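Local coordinates for protein oxidoreductase, zinc-binding dehydrogenase family (Myxococcus xanthus, PDB 5K1S) that probably acts as a zinc-containing medium-chain reductase in an alternative route to isovaleryl coenzyme A, at residues A20-L32 with N63-L77. Numbering follows the deposited sequence.
Sequences AVVLRSFGEAGNL and NRRGNLPRTSVPAIL
Leu-23 and Ala-75 form a single antiparallel hydrogen-bonded pair, Leu-23 N to Ala-75 O and Ala-75 N to Leu-23 O both 3.0 Å, and further along Gly-27 N bonds to Arg-64 O at the end of helix 58-64. Between these two points Phe-26 inserts its ring into the 63-77 loop. Val-73 CG1 sits over the centre of one face, 3.6 Å from the ring centroid; Gly-66 CA covers the opposite face nearer the rim, and Arg-64 O lies at the edge, in plane. Gly-66 turns with positive phi in a Schellman motif, backbone angles that suit glycine, and so brings its CA against the ring. With CG anti to its own carbonyl carbon (chi1 -59°), Phe-26 sends CZ as far as Thr-71 O, 3.7 Å away. A serine in place of Phe-26 would probably leave Val-73 and Gly-66 facing a gap, with the loop less firmly held. Deeper in, Leu-23 CD2 rests 3.7 Å from Arg-64 O and, with Leu-32 CD2, meets Leu-77 CD1. The Arg-64 chain crosses Leu-32 at about a right angle, CD lying 3.9 Å from Leu-32 CG, then bends at chi3 (53°) toward 27-29, where the guanidinium's exact placement is doubtful; NH2 makes a salt bridge to Glu-347 and NE a hydrogen bond to His-343. At the exposed side, Arg-24 NH1 lies 3.6 Å from CB of Pro-74, which follows a cis peptide, while Arg-24 NH2 makes a salt bridge to Glu-35. Backbone bonds at both ends and an apolar filling between them thus tie the N-terminal hairpin to the GroES-like domain's loop leading to the zinc ligand His-79.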
loop_
_atom_site.group_PDB
_atom_site.type_symbol
_atom_site.label_atom_id
_atom_site.label_comp_id
_atom_site.label_asym_id
_atom_site.label_seq_id
_atom_site.Cartn_x
_atom_site.Cartn_y
_atom_site.Cartn_z
ATOM N N ALA A 20 -28.901 14.375 -27.709
ATOM C CA ALA A 20 -27.728 13.787 -27.079
ATOM C C ALA A 20 -26.491 14.153 -27.885
ATOM O O ALA A 20 -26.518 14.131 -29.118
ATOM C CB ALA A 20 -27.856 12.264 -26.977
ATOM N N VAL A 21 -25.416 14.495 -27.179
ATOM C CA VAL A 21 -24.128 14.703 -27.829
ATOM C C VAL A 21 -23.570 13.343 -28.222
ATOM O O VAL A 21 -23.386 12.462 -27.374
ATOM C CB VAL A 21 -23.164 15.462 -26.909
ATOM C CG1 VAL A 21 -21.766 15.517 -27.510
ATOM C CG2 VAL A 21 -23.685 16.866 -26.657
ATOM N N VAL A 22 -23.304 13.164 -29.512
ATOM C CA VAL A 22 -22.836 11.896 -30.051
ATOM C C VAL A 22 -21.416 12.073 -30.565
ATOM O O VAL A 22 -21.066 13.126 -31.112
ATOM C CB VAL A 22 -23.763 11.382 -31.171
ATOM C CG1 VAL A 22 -23.339 9.986 -31.613
ATOM C CG2 VAL A 22 -25.211 11.381 -30.704
ATOM N N LEU A 23 -20.601 11.039 -30.380
ATOM C CA LEU A 23 -19.233 10.992 -30.883
ATOM C C LEU A 23 -19.163 9.872 -31.911
ATOM O O LEU A 23 -19.238 8.692 -31.554
ATOM C CB LEU A 23 -18.240 10.758 -29.745
ATOM C CG LEU A 23 -16.761 10.710 -30.137
ATOM C CD1 LEU A 23 -16.260 12.100 -30.492
ATOM C CD2 LEU A 23 -15.933 10.098 -29.017
ATOM N N ARG A 24 -19.025 10.237 -33.184
ATOM C CA ARG A 24 -18.988 9.259 -34.262
ATOM C C ARG A 24 -17.576 8.946 -34.741
ATOM O O ARG A 24 -17.403 8.014 -35.532
ATOM C CB ARG A 24 -19.841 9.746 -35.440
ATOM C CG ARG A 24 -21.287 10.001 -35.047
ATOM C CD ARG A 24 -22.218 10.098 -36.242
ATOM N NE ARG A 24 -23.616 10.075 -35.815
ATOM C CZ ARG A 24 -24.315 8.967 -35.578
ATOM N NH1 ARG A 24 -23.756 7.773 -35.729
ATOM N NH2 ARG A 24 -25.579 9.049 -35.185
ATOM N N SER A 25 -16.571 9.689 -34.282
ATOM C CA SER A 25 -15.181 9.351 -34.563
ATOM C C SER A 25 -14.308 9.924 -33.457
ATOM O O SER A 25 -14.412 11.111 -33.134
ATOM C CB SER A 25 -14.734 9.886 -35.930
ATOM O OG SER A 25 -14.694 11.303 -35.949
ATOM N N PHE A 26 -13.462 9.079 -32.874
ATOM C CA PHE A 26 -12.539 9.546 -31.850
ATOM C C PHE A 26 -11.606 10.602 -32.430
ATOM O O PHE A 26 -11.193 10.518 -33.589
ATOM C CB PHE A 26 -11.726 8.379 -31.293
ATOM C CG PHE A 26 -12.563 7.294 -30.678
ATOM C CD1 PHE A 26 -13.267 7.522 -29.508
ATOM C CD2 PHE A 26 -12.631 6.040 -31.261
ATOM C CE1 PHE A 26 -14.033 6.525 -28.938
ATOM C CE2 PHE A 26 -13.393 5.038 -30.694
ATOM C CZ PHE A 26 -14.095 5.281 -29.529
ATOM N N GLY A 27 -11.278 11.604 -31.619
ATOM C CA GLY A 27 -10.399 12.664 -32.070
ATOM C C GLY A 27 -10.517 13.947 -31.273
ATOM O O GLY A 27 -10.588 13.920 -30.041
ATOM N N GLU A 28 -10.537 15.078 -31.974
ATOM C CA GLU A 28 -10.541 16.380 -31.326
ATOM C C GLU A 28 -11.888 16.655 -30.661
ATOM O O GLU A 28 -12.899 16.001 -30.935
ATOM C CB GLU A 28 -10.232 17.482 -32.338
ATOM C CG GLU A 28 -11.265 17.607 -33.449
ATOM C CD GLU A 28 -10.984 18.764 -34.385
ATOM O OE1 GLU A 28 -9.829 19.243 -34.418
ATOM O OE2 GLU A 28 -11.924 19.198 -35.085
ATOM N N ALA A 29 -11.888 17.657 -29.776
ATOM C CA ALA A 29 -13.089 18.000 -29.024
ATOM C C ALA A 29 -14.260 18.321 -29.941
ATOM O O ALA A 29 -15.418 18.080 -29.577
ATOM C CB ALA A 29 -12.802 19.183 -28.100
ATOM N N GLY A 30 -13.986 18.859 -31.129
ATOM C CA GLY A 30 -15.043 19.240 -32.050
ATOM C C GLY A 30 -15.865 18.085 -32.582
ATOM O O GLY A 30 -16.935 18.326 -33.152
ATOM N N ASN A 31 -15.398 16.845 -32.415
ATOM C CA ASN A 31 -16.148 15.690 -32.891
ATOM C C ASN A 31 -17.428 15.455 -32.101
ATOM O O ASN A 31 -18.277 14.680 -32.552
ATOM C CB ASN A 31 -15.268 14.442 -32.835
ATOM C CG ASN A 31 -14.040 14.565 -33.709
ATOM O OD1 ASN A 31 -13.702 15.656 -34.169
ATOM N ND2 ASN A 31 -13.364 13.446 -33.945
ATOM N N LEU A 32 -17.582 16.095 -30.944
ATOM C CA LEU A 32 -18.811 16.007 -30.167
ATOM C C LEU A 32 -19.868 16.903 -30.803
ATOM O O LEU A 32 -19.637 18.102 -30.994
ATOM C CB LEU A 32 -18.549 16.418 -28.720
ATOM C CG LEU A 32 -17.535 15.575 -27.939
ATOM C CD1 LEU A 32 -17.189 16.253 -26.625
ATOM C CD2 LEU A 32 -18.061 14.168 -27.689
ATOM N N ASN A 63 -11.443 9.343 -23.020
ATOM C CA ASN A 63 -12.421 8.524 -23.727
ATOM C C ASN A 63 -12.662 9.056 -25.134
ATOM O O ASN A 63 -12.683 8.291 -26.105
ATOM C CB ASN A 63 -13.725 8.487 -22.925
ATOM C CG ASN A 63 -14.703 7.445 -23.433
ATOM O OD1 ASN A 63 -14.345 6.552 -24.197
ATOM N ND2 ASN A 63 -15.948 7.551 -22.994
ATOM N N ARG A 64 -12.830 10.374 -25.265
ATOM C CA ARG A 64 -13.126 10.959 -26.569
ATOM C C ARG A 64 -12.013 10.699 -27.575
ATOM O O ARG A 64 -12.282 10.576 -28.775
ATOM C CB ARG A 64 -13.361 12.464 -26.430
ATOM C CG ARG A 64 -13.525 13.176 -27.762
ATOM C CD ARG A 64 -13.783 14.660 -27.599
ATOM N NE ARG A 64 -12.778 15.325 -26.773
ATOM C CZ ARG A 64 -11.519 15.534 -27.133
ATOM N NH1 ARG A 64 -11.074 15.113 -28.309
ATOM N NH2 ARG A 64 -10.691 16.156 -26.306
ATOM N N ARG A 65 -10.765 10.621 -27.115
ATOM C CA ARG A 65 -9.628 10.425 -28.007
ATOM C C ARG A 65 -9.477 8.985 -28.476
ATOM O O ARG A 65 -8.572 8.705 -29.269
ATOM C CB ARG A 65 -8.335 10.869 -27.319
ATOM C CG ARG A 65 -8.220 12.370 -27.123
ATOM C CD ARG A 65 -6.975 12.738 -26.334
ATOM N NE ARG A 65 -6.897 14.175 -26.081
ATOM C CZ ARG A 65 -6.150 14.731 -25.134
ATOM N NH1 ARG A 65 -5.409 13.978 -24.329
ATOM N NH2 ARG A 65 -6.148 16.050 -24.983
ATOM N N GLY A 66 -10.333 8.074 -28.018
ATOM C CA GLY A 66 -10.199 6.673 -28.354
ATOM C C GLY A 66 -9.230 5.907 -27.483
ATOM O O GLY A 66 -8.923 4.750 -27.792
ATOM N N ASN A 67 -8.746 6.508 -26.398
ATOM C CA ASN A 67 -7.756 5.880 -25.537
ATOM C C ASN A 67 -8.379 5.022 -24.444
ATOM O O ASN A 67 -7.660 4.562 -23.553
ATOM C CB ASN A 67 -6.852 6.950 -24.923
ATOM C CG ASN A 67 -5.964 7.622 -25.958
ATOM O OD1 ASN A 67 -5.519 6.986 -26.911
ATOM N ND2 ASN A 67 -5.714 8.914 -25.782
ATOM N N LEU A 68 -9.693 4.807 -24.486
ATOM C CA LEU A 68 -10.344 3.795 -23.662
ATOM C C LEU A 68 -10.729 2.631 -24.565
ATOM O O LEU A 68 -11.631 2.783 -25.404
ATOM C CB LEU A 68 -11.579 4.363 -22.960
ATOM C CG LEU A 68 -11.333 5.045 -21.610
ATOM C CD1 LEU A 68 -10.898 4.038 -20.552
ATOM C CD2 LEU A 68 -10.298 6.143 -21.740
ATOM N N PRO A 69 -10.092 1.462 -24.449
ATOM C CA PRO A 69 -10.257 0.440 -25.498
ATOM C C PRO A 69 -11.685 -0.041 -25.684
ATOM O O PRO A 69 -12.073 -0.360 -26.815
ATOM C CB PRO A 69 -9.342 -0.700 -25.024
ATOM C CG PRO A 69 -8.405 -0.076 -24.048
ATOM C CD PRO A 69 -9.180 1.010 -23.384
ATOM N N ARG A 70 -12.483 -0.110 -24.624
ATOM C CA ARG A 70 -13.804 -0.713 -24.715
ATOM C C ARG A 70 -14.881 0.254 -25.192
ATOM O O ARG A 70 -16.028 -0.166 -25.375
ATOM C CB ARG A 70 -14.202 -1.310 -23.362
ATOM C CG ARG A 70 -13.357 -2.515 -22.974
ATOM C CD ARG A 70 -14.023 -3.361 -21.903
ATOM N NE ARG A 70 -14.120 -2.656 -20.628
ATOM C CZ ARG A 70 -13.172 -2.645 -19.696
ATOM N NH1 ARG A 70 -13.365 -1.972 -18.568
ATOM N NH2 ARG A 70 -12.032 -3.301 -19.885
ATOM N N THR A 71 -14.553 1.525 -25.407
ATOM C CA THR A 71 -15.510 2.454 -25.990
ATOM C C THR A 71 -15.581 2.242 -27.498
ATOM O O THR A 71 -14.590 1.888 -28.142
ATOM C CB THR A 71 -15.126 3.902 -25.682
ATOM O OG1 THR A 71 -14.786 4.028 -24.296
ATOM C CG2 THR A 71 -16.286 4.843 -25.997
ATOM N N SER A 72 -16.769 2.460 -28.061
ATOM C CA SER A 72 -17.013 2.179 -29.470
ATOM C C SER A 72 -17.959 3.218 -30.052
ATOM O O SER A 72 -19.050 3.440 -29.516
ATOM C CB SER A 72 -17.595 0.774 -29.647
ATOM O OG SER A 72 -17.734 0.449 -31.018
ATOM N N VAL A 73 -17.542 3.841 -31.152
ATOM C CA VAL A 73 -18.357 4.847 -31.826
ATOM C C VAL A 73 -19.457 4.172 -32.653
ATOM O O VAL A 73 -19.238 3.096 -33.213
ATOM C CB VAL A 73 -17.499 5.763 -32.725
ATOM C CG1 VAL A 73 -16.500 6.547 -31.891
ATOM C CG2 VAL A 73 -16.782 4.954 -33.806
ATOM N N PRO A 74 -20.643 4.796 -32.743
ATOM C CA PRO A 74 -21.041 6.047 -32.084
ATOM C C PRO A 74 -21.196 5.866 -30.577
ATOM O O PRO A 74 -21.586 4.786 -30.132
ATOM C CB PRO A 74 -22.378 6.384 -32.745
ATOM C CG PRO A 74 -22.917 5.073 -33.188
ATOM C CD PRO A 74 -21.726 4.249 -33.577
ATOM N N ALA A 75 -20.890 6.905 -29.804
ATOM C CA ALA A 75 -20.831 6.784 -28.356
ATOM C C ALA A 75 -21.386 8.033 -27.689
ATOM O O ALA A 75 -21.140 9.155 -28.143
ATOM C CB ALA A 75 -19.392 6.545 -27.879
ATOM N N ILE A 76 -22.136 7.821 -26.612
ATOM C CA ILE A 76 -22.581 8.887 -25.724
ATOM C C ILE A 76 -21.694 8.822 -24.489
ATOM O O ILE A 76 -21.744 7.849 -23.731
ATOM C CB ILE A 76 -24.065 8.740 -25.362
ATOM C CG1 ILE A 76 -24.932 8.854 -26.620
ATOM C CG2 ILE A 76 -24.474 9.788 -24.327
ATOM C CD1 ILE A 76 -26.391 8.486 -26.401
ATOM N N LEU A 77 -20.880 9.849 -24.284
ATOM C CA LEU A 77 -19.905 9.847 -23.207
ATOM C C LEU A 77 -20.520 10.393 -21.921
ATOM O O LEU A 77 -21.635 10.917 -21.906
ATOM C CB LEU A 77 -18.677 10.672 -23.600
ATOM C CG LEU A 77 -18.140 10.466 -25.020
ATOM C CD1 LEU A 77 -16.807 11.186 -25.186
ATOM C CD2 LEU A 77 -18.000 8.988 -25.369
#